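Local atomic coordinates of DegT/DnrJ/EryC1/StrS aminotransferase (Brucella abortus 2308, PDB entry 4QGR), a protein that binds pyridoxal 5'-phosphate and probably acts as an aminotransferase of the DegT/DnrJ/EryC1/StrS family. Residues L74-I79 against A218-S223; R272-A277 against A296-E301; S30-V33 against R37-L40; A84-S89 against E124-A129; R18-N23 against H359-E364. All coordinates share one frame; numbering follows the deposited sequence.

Contact 1 of 5, residues L74-I79 against A218-S223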
# COMPACT_ATOMS: atom_id res chain seq x y z
N LEU A 74 12.02 4.71 -8.24
CA LEU A 74 13.28 5.08 -7.58
C LEU A 74 14.02 3.84 -7.12
O LEU A 74 15.27 3.75 -7.25
CB LEU A 74 13.02 6.00 -6.37
CG LEU A 74 12.41 7.36 -6.70
CD1 LEU A 74 12.04 8.12 -5.42
CD2 LEU A 74 13.38 8.22 -7.47
N MET A 75 13.28 2.85 -6.60
CA MET A 75 13.89 1.61 -6.16
C MET A 75 14.52 0.83 -7.31
O MET A 75 15.65 0.31 -7.18
CB MET A 75 12.90 0.71 -5.42
CG MET A 75 12.36 1.30 -4.13
SD MET A 75 11.04 0.33 -3.43
CE MET A 75 11.85 -1.18 -2.98
N THR A 76 13.84 0.76 -8.43
CA THR A 76 14.38 0.02 -9.58
C THR A 76 15.66 0.64 -10.10
O THR A 76 16.51 -0.08 -10.62
CB THR A 76 13.41 -0.10 -10.77
OG1 THR A 76 13.18 1.20 -11.33
CG2 THR A 76 12.14 -0.70 -10.36
N ARG A 77 15.79 1.97 -9.98
CA ARG A 77 16.99 2.67 -10.43
C ARG A 77 18.09 2.68 -9.41
O ARG A 77 19.13 3.27 -9.66
CB ARG A 77 16.66 4.12 -10.82
CG ARG A 77 15.95 4.19 -12.15
CD ARG A 77 16.90 4.03 -13.33
NE ARG A 77 17.72 5.23 -13.59
CZ ARG A 77 18.05 5.66 -14.82
NH1 ARG A 77 17.61 5.02 -15.89
NH2 ARG A 77 18.81 6.73 -14.99
N GLY A 78 17.89 2.04 -8.26
CA GLY A 78 18.91 2.03 -7.21
C GLY A 78 19.15 3.40 -6.56
O GLY A 78 20.25 3.68 -6.10
N ILE A 79 18.14 4.25 -6.54
CA ILE A 79 18.30 5.59 -5.98
C ILE A 79 18.09 5.57 -4.49
O ILE A 79 17.13 4.98 -3.99
CB ILE A 79 17.33 6.59 -6.67
CG1 ILE A 79 17.74 6.76 -8.11
CG2 ILE A 79 17.32 7.94 -5.93
CD1 ILE A 79 16.75 7.49 -8.97
N ALA A 218 9.45 -2.07 -17.01
CA ALA A 218 8.14 -2.62 -16.64
C ALA A 218 8.31 -3.96 -15.88
O ALA A 218 7.65 -4.21 -14.90
CB ALA A 218 7.28 -2.81 -17.90
N ASP A 219 9.20 -4.83 -16.36
CA ASP A 219 9.41 -6.14 -15.73
C ASP A 219 9.92 -5.97 -14.33
O ASP A 219 9.51 -6.68 -13.42
CB ASP A 219 10.43 -6.96 -16.52
CG ASP A 219 9.88 -7.51 -17.83
OD1 ASP A 219 8.66 -7.53 -18.04
OD2 ASP A 219 10.71 -7.95 -18.67
N THR A 220 10.83 -5.02 -14.16
CA THR A 220 11.41 -4.73 -12.85
C THR A 220 10.35 -4.18 -11.93
O THR A 220 10.30 -4.52 -10.76
CB THR A 220 12.65 -3.79 -12.97
OG1 THR A 220 13.62 -4.40 -13.89
CG2 THR A 220 13.26 -3.64 -11.69
N LEU A 221 9.48 -3.32 -12.45
CA LEU A 221 8.40 -2.74 -11.60
C LEU A 221 7.43 -3.84 -11.13
O LEU A 221 6.96 -3.85 -9.99
CB LEU A 221 7.65 -1.62 -12.31
CG LEU A 221 8.51 -0.38 -12.51
CD1 LEU A 221 7.79 0.59 -13.43
CD2 LEU A 221 8.85 0.31 -11.19
N ARG A 222 7.17 -4.80 -12.01
CA ARG A 222 6.27 -5.88 -11.68
C ARG A 222 6.88 -6.80 -10.64
O ARG A 222 6.16 -7.43 -9.86
CB ARG A 222 5.81 -6.67 -12.91
CG ARG A 222 4.93 -5.86 -13.86
CD ARG A 222 4.26 -6.73 -14.94
NE ARG A 222 3.71 -5.96 -16.06
CZ ARG A 222 2.55 -5.30 -16.02
NH1 ARG A 222 1.80 -5.28 -14.91
NH2 ARG A 222 2.15 -4.63 -17.08
N SER A 223 8.21 -6.88 -10.62
CA SER A 223 8.91 -7.62 -9.60
C SER A 223 8.83 -6.87 -8.26
O SER A 223 8.46 -7.44 -7.25
CB SER A 223 10.37 -7.84 -10.02
OG SER A 223 11.18 -8.30 -8.95
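Methyl groups of three side chains, Thr76 on one helix and Thr220 and Leu221 on the other, make up the whole of this contact. The van der Waals part centres on the methyl of Thr76. Its CG2 reaches CG2 of Thr220 at 3.4 Å, closer than two methyl carbons usually come, and CD2 of Leu221 lies 3.5 Å from the same Thr76 CG2. One methyl thus sits against two neighbours in successive positions of helix 215-224. The two threonines cross obliquely, whereas the leucine meets Thr76 at about a right angle with only the CD2 branch touching. The backbones can come near because the side chains are short: CA of Thr76 and CA of Thr220 are 6.5 Å apart.

The polar groups point into their own helices. Thr76 OG1 lies between its backbone N and carbonyl carbon (chi1 66°) and bonds to Pro73 O, while Thr220 OG1 bonds to Glu216 O. Just beyond the contact, helix 68-76 ends in a Schellman motif. Gly78, with a phi of 68°, bonds through its N to Met75 O at 3.0 Å, and Ile79 N reaches Leu74 O at 3.0 Å.

Around this point Leu221 also packs on Ile61 of strand 59-63, and Met75 touches Leu101 of the second subunit. With each hydroxyl satisfied by a carbonyl of its own helix, the methyls are left to face one another. Between these two segments the helices of the large domain meet through apolar packing, which Leu217 and Val224 of helix 215-224 extend around Thr76.

Contact 2 of 5, residues R272-A277 against A296-E301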
# COMPACT_ATOMS: atom_id res chain seq x y z
N ARG A 272 -13.23 26.42 -19.21
CA ARG A 272 -13.21 27.55 -20.15
C ARG A 272 -14.28 28.57 -19.79
O ARG A 272 -14.06 29.77 -19.87
CB ARG A 272 -13.34 27.07 -21.60
CG ARG A 272 -12.05 26.41 -22.10
CD ARG A 272 -12.14 25.91 -23.55
NE ARG A 272 -10.92 25.19 -23.95
CZ ARG A 272 -9.78 25.78 -24.34
NH1 ARG A 272 -9.66 27.11 -24.38
NH2 ARG A 272 -8.72 25.04 -24.68
N ARG A 273 -15.43 28.07 -19.36
CA ARG A 273 -16.51 28.96 -18.94
C ARG A 273 -16.11 29.75 -17.68
O ARG A 273 -16.38 30.96 -17.60
CB ARG A 273 -17.82 28.20 -18.76
CG ARG A 273 -19.05 29.09 -18.66
CD ARG A 273 -20.29 28.26 -18.92
NE ARG A 273 -21.49 29.09 -18.93
CZ ARG A 273 -22.29 29.32 -17.89
NH1 ARG A 273 -22.08 28.74 -16.71
NH2 ARG A 273 -23.35 30.10 -18.05
N TYR A 274 -15.48 29.11 -16.70
CA TYR A 274 -14.96 29.88 -15.56
C TYR A 274 -13.94 30.92 -16.03
O TYR A 274 -13.95 32.07 -15.58
CB TYR A 274 -14.23 28.99 -14.57
CG TYR A 274 -14.98 28.29 -13.46
CD1 TYR A 274 -15.90 28.97 -12.63
CD2 TYR A 274 -14.67 26.96 -13.15
CE1 TYR A 274 -16.51 28.32 -11.57
CE2 TYR A 274 -15.26 26.30 -12.10
CZ TYR A 274 -16.18 26.99 -11.29
OH TYR A 274 -16.73 26.34 -10.23
N ASN A 275 -13.00 30.50 -16.88
CA ASN A 275 -11.89 31.39 -17.25
C ASN A 275 -12.42 32.66 -17.93
O ASN A 275 -12.03 33.76 -17.53
CB ASN A 275 -10.86 30.69 -18.16
CG ASN A 275 -9.96 29.70 -17.39
OD1 ASN A 275 -9.96 29.65 -16.15
ND2 ASN A 275 -9.17 28.95 -18.13
N GLU A 276 -13.34 32.50 -18.88
CA GLU A 276 -13.88 33.64 -19.62
C GLU A 276 -14.70 34.55 -18.71
O GLU A 276 -14.68 35.76 -18.87
CB GLU A 276 -14.69 33.18 -20.85
CG GLU A 276 -13.79 32.56 -21.91
CD GLU A 276 -12.66 33.50 -22.37
OE1 GLU A 276 -12.94 34.70 -22.65
OE2 GLU A 276 -11.48 33.06 -22.45
N ALA A 277 -15.38 33.99 -17.72
CA ALA A 277 -16.27 34.79 -16.88
C ALA A 277 -15.52 35.48 -15.75
O ALA A 277 -16.00 36.50 -15.22
CB ALA A 277 -17.39 33.93 -16.33
N ALA A 296 -7.92 18.35 -12.32
CA ALA A 296 -8.07 17.78 -11.00
C ALA A 296 -8.55 18.83 -10.02
O ALA A 296 -9.33 18.54 -9.11
CB ALA A 296 -6.77 17.19 -10.55
N GLN A 297 -8.07 20.07 -10.19
CA GLN A 297 -8.58 21.23 -9.47
C GLN A 297 -8.64 22.41 -10.44
O GLN A 297 -7.83 22.50 -11.40
CB GLN A 297 -7.66 21.65 -8.29
CG GLN A 297 -7.37 20.51 -7.32
CD GLN A 297 -8.54 20.04 -6.52
OE1 GLN A 297 -9.54 20.74 -6.41
NE2 GLN A 297 -8.40 18.83 -5.90
N TYR A 298 -9.54 23.34 -10.14
CA TYR A 298 -9.69 24.59 -10.89
C TYR A 298 -9.25 25.68 -9.92
O TYR A 298 -9.96 26.01 -8.97
CB TYR A 298 -11.11 24.81 -11.37
CG TYR A 298 -11.21 26.13 -12.13
CD1 TYR A 298 -11.46 27.33 -11.45
CD2 TYR A 298 -10.91 26.20 -13.47
CE1 TYR A 298 -11.49 28.56 -12.14
CE2 TYR A 298 -10.93 27.42 -14.16
CZ TYR A 298 -11.19 28.60 -13.48
OH TYR A 298 -11.22 29.82 -14.14
N SER A 299 -8.02 26.16 -10.11
CA SER A 299 -7.35 27.00 -9.14
C SER A 299 -7.14 28.43 -9.64
O SER A 299 -6.45 28.64 -10.67
CB SER A 299 -6.02 26.38 -8.75
OG SER A 299 -6.19 25.11 -8.11
N ILE A 300 -7.67 29.38 -8.87
CA ILE A 300 -7.59 30.81 -9.15
C ILE A 300 -6.70 31.48 -8.10
O ILE A 300 -6.35 30.86 -7.11
CB ILE A 300 -8.97 31.49 -9.13
CG1 ILE A 300 -9.62 31.35 -7.74
CG2 ILE A 300 -9.81 30.88 -10.22
CD1 ILE A 300 -10.70 32.33 -7.42
N GLU A 301 -6.33 32.72 -8.34
CA GLU A 301 -5.74 33.54 -7.29
C GLU A 301 -6.58 34.78 -7.12
O GLU A 301 -7.02 35.37 -8.09
CB GLU A 301 -4.29 33.92 -7.58
CG GLU A 301 -3.36 32.74 -7.76
CD GLU A 301 -2.04 33.14 -8.39
OE1 GLU A 301 -1.54 34.22 -8.07
OE2 GLU A 301 -1.52 32.38 -9.20
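Aromatic packing carries most of this contact: the rings of Tyr274 and Tyr298 lie face to face, with centroids 4.4 Å apart and planes inclined by 29°. The stack is tilted, and CD2 of Tyr274 stands 3.5 Å above the plane of the Tyr298 ring, over its centre. Farther out on the Tyr298 ring, the phenol end slides beneath the CB of Tyr274, which lies 3.3 Å from Tyr298 CZ. Tyr298 gets there because its CG is anti to the backbone N (chi1 179°), which sends the ring out from the strand to the helix.

The polar part is one hydrogen bond, from Tyr298 OH to Asn275 OD1. It is modelled at 2.4 Å, very short, and that length is doubtful. The amide oxygen approaches the edge of the ring near its plane, with the amide turned 38° from it. Asn275 ND2 bonds to Pro285 O, which gives the amide a second tie, and Tyr274 OH bonds to Pro357 O.

Leu356 packs on both tyrosines, and Trp295 meets the ring of Tyr298. A long helix, 247-278, is thereby laid on the small antiparallel pair of strands 298-301 and 353-356, an alpha/beta packing consistent with the C-terminal domain of a fold type I pyridoxal phosphate enzyme.

Contact 3 of 5, residues S30-V33 against R37-L40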
# COMPACT_ATOMS: atom_id res chain seq x y z
N SER A 30 -20.17 -6.81 -8.18
CA SER A 30 -20.76 -8.10 -7.87
C SER A 30 -20.04 -9.24 -8.57
O SER A 30 -19.92 -10.33 -8.00
CB SER A 30 -22.25 -8.09 -8.22
OG SER A 30 -22.88 -7.19 -7.35
N LYS A 31 -19.57 -9.01 -9.79
CA LYS A 31 -18.85 -10.04 -10.55
C LYS A 31 -17.57 -10.41 -9.82
O LYS A 31 -17.24 -11.59 -9.70
CB LYS A 31 -18.52 -9.55 -11.96
CG LYS A 31 -17.70 -10.51 -12.81
CD LYS A 31 -17.28 -9.88 -14.16
CE LYS A 31 -16.35 -10.80 -14.98
NZ LYS A 31 -14.94 -10.94 -14.45
N VAL A 32 -16.83 -9.40 -9.34
CA VAL A 32 -15.59 -9.67 -8.62
C VAL A 32 -15.88 -10.42 -7.32
O VAL A 32 -15.20 -11.41 -6.97
CB VAL A 32 -14.81 -8.36 -8.34
CG1 VAL A 32 -13.71 -8.58 -7.33
CG2 VAL A 32 -14.25 -7.79 -9.65
N VAL A 33 -16.84 -9.92 -6.56
CA VAL A 33 -17.23 -10.56 -5.31
C VAL A 33 -17.52 -12.07 -5.52
O VAL A 33 -16.98 -12.93 -4.78
CB VAL A 33 -18.42 -9.84 -4.64
CG1 VAL A 33 -18.99 -10.68 -3.49
CG2 VAL A 33 -17.96 -8.47 -4.13
N ARG A 37 -11.51 -14.03 -7.14
CA ARG A 37 -10.15 -13.79 -7.59
C ARG A 37 -9.77 -12.38 -7.16
O ARG A 37 -9.55 -11.48 -7.96
CB ARG A 37 -10.05 -13.95 -9.08
CG ARG A 37 -10.49 -15.34 -9.50
CD ARG A 37 -10.15 -15.61 -10.93
NE ARG A 37 -10.80 -16.85 -11.34
CZ ARG A 37 -10.41 -17.59 -12.36
NH1 ARG A 37 -9.32 -17.26 -13.06
NH2 ARG A 37 -11.08 -18.70 -12.65
N TYR A 38 -9.66 -12.23 -5.87
CA TYR A 38 -9.57 -10.91 -5.24
C TYR A 38 -8.21 -10.26 -5.42
O TYR A 38 -8.07 -9.04 -5.20
CB TYR A 38 -9.90 -11.05 -3.75
CG TYR A 38 -11.26 -11.64 -3.54
CD1 TYR A 38 -12.40 -11.04 -4.10
CD2 TYR A 38 -11.43 -12.80 -2.80
CE1 TYR A 38 -13.66 -11.61 -3.96
CE2 TYR A 38 -12.68 -13.37 -2.65
CZ TYR A 38 -13.81 -12.75 -3.20
OH TYR A 38 -15.06 -13.31 -3.03
N ILE A 39 -7.19 -11.06 -5.73
CA ILE A 39 -5.86 -10.54 -5.92
C ILE A 39 -5.41 -10.82 -7.34
O ILE A 39 -5.30 -11.98 -7.75
CB ILE A 39 -4.85 -11.21 -4.95
CG1 ILE A 39 -5.28 -11.03 -3.49
CG2 ILE A 39 -3.46 -10.72 -5.20
CD1 ILE A 39 -5.22 -9.61 -2.94
N LEU A 40 -5.09 -9.77 -8.07
CA LEU A 40 -4.70 -9.88 -9.48
C LEU A 40 -5.64 -10.76 -10.30
O LEU A 40 -5.21 -11.62 -11.12
CB LEU A 40 -3.25 -10.33 -9.60
CG LEU A 40 -2.22 -9.49 -8.88
CD1 LEU A 40 -0.85 -10.13 -8.93
CD2 LEU A 40 -2.18 -8.08 -9.42
O HOH W 1 -12.94 -11.93 -8.25
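Tyr38 OH donates a hydrogen bond of 2.6 Å to Val33 O, near the C-terminal end of helix 22-35. The donor lies in the carbonyl plane, on a lone pair, with a C=O...donor angle of 144°. The preceding carbonyl is used as well: a water donates a hydrogen bond to Val32 O at 2.6 Å and accepts one from Arg37 N at 2.8 Å, bridging the helix to the turn that follows it.

The ring of Tyr38 also approaches the helix end: its CE1 lies 3.4 Å from Val32 O, and CD1 is 4.3 Å from Val32 CG1, a loose apolar touch. With CG anti to its own carbonyl carbon (chi1 -58°), the ring folds back over the turn and the phenol oxygen comes to Val33. Val32 also packs on Thr247, Ile248 and Ala251 of helix 247-278.

This is a corner of the subunit interface, where Arg18 of the second subunit packs on Val33. Carbonyls of two buried residues near the helix end, where the helix dipole would probably make them good acceptors, thus each receive a hydrogen bond, one from a phenol and one from a water. The OH bond holds the phenol end of the ring in place, and Tyr204 of the second subunit stacks on it.

Contact 4 of 5, residues A84-S89 against E124-A129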
# COMPACT_ATOMS: atom_id res chain seq x y z
N ALA A 84 20.56 12.73 -5.03
CA ALA A 84 19.65 13.86 -5.05
C ALA A 84 18.53 13.66 -6.08
O ALA A 84 18.77 13.21 -7.22
CB ALA A 84 20.39 15.13 -5.37
N VAL A 85 17.31 13.99 -5.68
CA VAL A 85 16.13 13.95 -6.60
C VAL A 85 15.43 15.30 -6.54
O VAL A 85 15.11 15.83 -5.44
CB VAL A 85 15.15 12.82 -6.24
CG1 VAL A 85 13.93 12.84 -7.16
CG2 VAL A 85 15.80 11.45 -6.21
N PHE A 86 15.24 15.92 -7.71
CA PHE A 86 14.73 17.30 -7.82
C PHE A 86 13.23 17.29 -7.98
O PHE A 86 12.72 16.60 -8.87
CB PHE A 86 15.44 18.02 -9.01
CG PHE A 86 16.92 18.04 -8.82
CD1 PHE A 86 17.69 16.92 -9.17
CD2 PHE A 86 17.51 19.06 -8.11
CE1 PHE A 86 19.01 16.88 -8.93
CE2 PHE A 86 18.87 19.04 -7.87
CZ PHE A 86 19.63 17.95 -8.26
N VAL A 87 12.54 17.97 -7.06
CA VAL A 87 11.06 17.93 -6.93
C VAL A 87 10.52 19.33 -6.65
O VAL A 87 11.24 20.21 -6.11
CB VAL A 87 10.61 16.93 -5.82
CG1 VAL A 87 11.27 15.58 -6.07
CG2 VAL A 87 11.00 17.40 -4.43
N PRO A 88 9.23 19.56 -7.01
CA PRO A 88 8.64 20.80 -6.52
C PRO A 88 8.35 20.74 -5.03
O PRO A 88 8.24 19.67 -4.44
CB PRO A 88 7.32 20.89 -7.30
CG PRO A 88 7.31 19.75 -8.26
CD PRO A 88 8.26 18.73 -7.74
N SER A 89 8.32 21.92 -4.40
CA SER A 89 7.80 22.07 -3.05
C SER A 89 6.28 22.31 -3.08
O SER A 89 5.57 21.95 -2.13
CB SER A 89 8.52 23.25 -2.38
OG SER A 89 7.93 23.58 -1.14
N GLU A 124 17.61 23.65 -13.55
CA GLU A 124 18.96 23.62 -14.09
C GLU A 124 19.99 24.16 -13.07
O GLU A 124 21.06 23.57 -12.86
CB GLU A 124 19.00 24.40 -15.43
CG GLU A 124 20.31 24.21 -16.20
CD GLU A 124 20.18 24.60 -17.67
OE1 GLU A 124 19.84 25.77 -17.97
OE2 GLU A 124 20.39 23.74 -18.54
N ALA A 125 19.66 25.28 -12.47
CA ALA A 125 20.53 25.89 -11.43
C ALA A 125 20.71 25.01 -10.20
O ALA A 125 21.81 24.96 -9.63
CB ALA A 125 20.00 27.23 -11.03
N ALA A 126 19.65 24.31 -9.82
CA ALA A 126 19.64 23.43 -8.66
C ALA A 126 20.56 22.24 -8.91
O ALA A 126 21.34 21.86 -8.04
CB ALA A 126 18.22 22.95 -8.36
N ILE A 127 20.50 21.68 -10.13
CA ILE A 127 21.35 20.55 -10.48
C ILE A 127 22.81 21.01 -10.47
O ILE A 127 23.68 20.33 -9.91
CB ILE A 127 21.00 19.98 -11.84
CG1 ILE A 127 19.64 19.28 -11.77
CG2 ILE A 127 22.10 19.05 -12.33
CD1 ILE A 127 18.98 19.06 -13.09
N ALA A 128 23.08 22.17 -11.07
CA ALA A 128 24.44 22.71 -11.08
C ALA A 128 24.98 22.95 -9.67
O ALA A 128 26.15 22.64 -9.39
CB ALA A 128 24.55 23.97 -11.94
N ALA A 129 24.17 23.51 -8.79
CA ALA A 129 24.61 23.74 -7.40
C ALA A 129 24.89 22.43 -6.67
O ALA A 129 25.87 22.32 -5.92
CB ALA A 129 23.58 24.55 -6.65
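Phe86 leaves strand 83-88 with its CB directed at helix 120-133, and its ring reaches Ala126 and Ile127. Its CG is anti to the carbonyl carbon (chi1 -59°), and already here CG1 of Ile127 is 4.2 Å away. The two ortho carbons then part company. CD2 touches the methyl of Ala126, 4.0 Å from Ala126 CB, while CD1 stays under Ile127. Farther along, CE2 comes to 3.8 Å from Ala126 O, and at the tip CZ is 3.8 Å from Ile127 CG1.

The isoleucine carbon stands over the middle of the ring, 3.8 Å from the Phe86 centroid and 12° off the normal, a well-centred CH-pi contact. Beyond it, Ile127 packs on Ile159 and Glu163 of helix 153-163. Ala126 O takes a hydrogen bond from Thr130 OG1 of the same helix; the ring only touches it.

Strand 83-88 is a parallel inner strand of the large sheet, and the helix covers it as in the layered alpha/beta/alpha large domain of fold type I enzymes. The contact is mostly apolar, a CH-pi contact over the ring face with Ala126 beside the ring. With no charged group taking part, it rests on shape, burial and the centring of CG1 over the ring.

Contact 5 of 5, residues R18-N23 against H359-E364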
# COMPACT_ATOMS: atom_id res chain seq x y z
N ARG A 18 -21.43 8.39 -9.90
CA ARG A 18 -21.89 7.05 -9.65
C ARG A 18 -23.30 6.88 -10.22
O ARG A 18 -23.63 5.81 -10.76
CB ARG A 18 -21.84 6.73 -8.15
CG ARG A 18 -22.18 5.29 -7.82
CD ARG A 18 -22.01 4.97 -6.35
NE ARG A 18 -23.15 5.41 -5.58
CZ ARG A 18 -24.35 4.78 -5.54
NH1 ARG A 18 -24.59 3.63 -6.19
NH2 ARG A 18 -25.33 5.29 -4.83
N ALA A 19 -24.16 7.89 -10.03
CA ALA A 19 -25.54 7.77 -10.57
C ALA A 19 -25.52 7.46 -12.09
O ALA A 19 -26.38 6.67 -12.60
CB ALA A 19 -26.35 9.02 -10.28
N ARG A 20 -24.58 8.08 -12.81
CA ARG A 20 -24.52 7.94 -14.26
C ARG A 20 -24.30 6.48 -14.69
O ARG A 20 -24.83 5.99 -15.73
CB ARG A 20 -23.40 8.82 -14.77
CG ARG A 20 -23.22 8.81 -16.27
CD ARG A 20 -21.97 9.56 -16.64
NE ARG A 20 -21.71 9.59 -18.07
CZ ARG A 20 -20.89 10.47 -18.64
NH1 ARG A 20 -20.29 11.37 -17.89
NH2 ARG A 20 -20.76 10.51 -19.94
N ILE A 21 -23.54 5.76 -13.90
CA ILE A 21 -23.14 4.40 -14.24
C ILE A 21 -23.41 3.47 -13.06
O ILE A 21 -22.71 2.49 -12.85
CB ILE A 21 -21.65 4.33 -14.68
CG1 ILE A 21 -20.71 5.07 -13.71
CG2 ILE A 21 -21.43 4.92 -16.07
CD1 ILE A 21 -19.25 4.69 -13.87
N GLU A 22 -24.47 3.76 -12.33
CA GLU A 22 -24.79 3.07 -11.09
C GLU A 22 -24.88 1.55 -11.21
O GLU A 22 -24.24 0.77 -10.46
CB GLU A 22 -26.10 3.68 -10.52
CG GLU A 22 -26.60 2.97 -9.28
CD GLU A 22 -27.91 3.50 -8.70
OE1 GLU A 22 -28.35 4.59 -9.04
OE2 GLU A 22 -28.49 2.78 -7.86
N ASN A 23 -25.72 1.10 -12.13
CA ASN A 23 -25.91 -0.33 -12.30
C ASN A 23 -24.71 -1.05 -12.90
O ASN A 23 -24.45 -2.18 -12.53
CB ASN A 23 -27.16 -0.58 -13.12
CG ASN A 23 -28.39 -0.14 -12.39
OD1 ASN A 23 -28.91 -0.90 -11.56
ND2 ASN A 23 -28.89 1.05 -12.72
N HIS A 359 -15.84 19.51 -11.47
CA HIS A 359 -16.10 18.11 -11.80
C HIS A 359 -17.00 18.09 -13.04
O HIS A 359 -17.56 19.14 -13.40
CB HIS A 359 -16.73 17.36 -10.61
CG HIS A 359 -17.96 18.00 -10.05
ND1 HIS A 359 -19.22 17.76 -10.55
CD2 HIS A 359 -18.12 18.92 -9.07
CE1 HIS A 359 -20.10 18.44 -9.85
NE2 HIS A 359 -19.47 19.15 -8.94
N PRO A 360 -17.19 16.92 -13.66
CA PRO A 360 -17.93 16.90 -14.91
C PRO A 360 -19.40 17.23 -14.81
O PRO A 360 -20.01 17.52 -15.84
CB PRO A 360 -17.71 15.45 -15.43
CG PRO A 360 -16.48 14.96 -14.70
CD PRO A 360 -16.58 15.61 -13.36
N TYR A 361 -19.97 17.17 -13.60
CA TYR A 361 -21.41 17.28 -13.36
C TYR A 361 -21.89 18.61 -12.80
O TYR A 361 -23.05 18.77 -12.39
CB TYR A 361 -21.85 16.10 -12.50
CG TYR A 361 -21.31 14.83 -13.11
CD1 TYR A 361 -21.98 14.21 -14.14
CD2 TYR A 361 -20.08 14.29 -12.70
CE1 TYR A 361 -21.46 13.10 -14.77
CE2 TYR A 361 -19.55 13.17 -13.33
CZ TYR A 361 -20.27 12.57 -14.35
OH TYR A 361 -19.80 11.48 -15.04
N LEU A 362 -21.00 19.60 -12.81
CA LEU A 362 -21.36 20.92 -12.33
C LEU A 362 -22.34 21.54 -13.30
O LEU A 362 -22.06 21.66 -14.49
CB LEU A 362 -20.10 21.78 -12.21
CG LEU A 362 -20.23 23.13 -11.53
CD1 LEU A 362 -20.50 22.92 -10.03
CD2 LEU A 362 -18.97 23.96 -11.77
N SER A 363 -23.50 21.94 -12.81
CA SER A 363 -24.54 22.48 -13.70
C SER A 363 -24.23 23.92 -14.09
O SER A 363 -23.50 24.65 -13.40
CB SER A 363 -25.90 22.43 -13.01
OG SER A 363 -25.98 23.38 -11.94
N GLU A 364 -24.85 24.36 -15.19
CA GLU A 364 -24.73 25.76 -15.59
C GLU A 364 -25.19 26.66 -14.46
O GLU A 364 -24.52 27.63 -14.13
CB GLU A 364 -25.60 26.07 -16.81
CG GLU A 364 -25.01 25.72 -18.14
CD GLU A 364 -25.63 26.51 -19.28
OE1 GLU A 364 -26.14 27.64 -19.07
OE2 GLU A 364 -25.63 25.97 -20.40
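The phenol ring of Tyr361 and the guanidinium of Arg20 meet with their planes at 87°, nearly perpendicular. The tyrosine's oxygen lies at the edge of the guanidinium and close to its plane, and CZ of Tyr361 follows it there. One face of the tyrosine ring is covered by its own chain neighbour, with Pro360 CB 3.6 Å above the plane and offset toward the rim. The imidazole of His359 is treated similarly: Leu362 CB lies over one of its faces, and Tyr361 CB sits at its edge.

Across the contact the bond is Arg20 NH1 to Tyr361 OH, 2.9 Å, with an N-H...O angle of 151°. Arginine also presents a carbon, CD, 3.3 Å from Tyr361 OH. CG of Arg20 is anti to the backbone N (chi1 -179°) and the chain stays extended to NE, which brings the guanidinium from helix 14-20 to the phenol.

Within the loop, Tyr361 N bonds to His359 ND1 at 3.2 Å, with the donor tilted from the imidazole plane. This bond links two residues inside the type I turn from His359 to Leu362. Ser363 is the N-cap of helix 364-377, its OG accepting a hydrogen bond from Asp366 N.

Helix 14-20 is thus linked to the loop before the C-terminal helix, on the flank of helix 247-278. That flank supplies two acids: Arg20 NH2 forms a salt bridge with Asp262 OD2, and Tyr361 OH is hydrogen-bonded with Glu263 OE2. The charge of Arg20 is probably balanced chiefly by Asp262, while Glu263 engages the phenol oxygen that also accepts from Arg20.

Overall arrangement
From the N terminus, residues 18-23 open the widest loop, which contact 5 closes only at 359-364, so the other four contacts are nested within it. Contact 3 closes first, folding the loop after helix 22-35 back on the end of that helix, at the second subunit. Contact 1 follows, with contact 4 nested inside it; Ile79 and Leu74 pack on Val85, so the two touch. Contact 2 comes last, in series after contact 1, and touches contact 5 where Tyr274 meets Leu362. Contact 1 ties two helices, and contact 4 an inner strand of the large sheet to helix 120-133, while contacts 2 and 5 join the C-terminal part to helix 247-278 and the N-terminal segment.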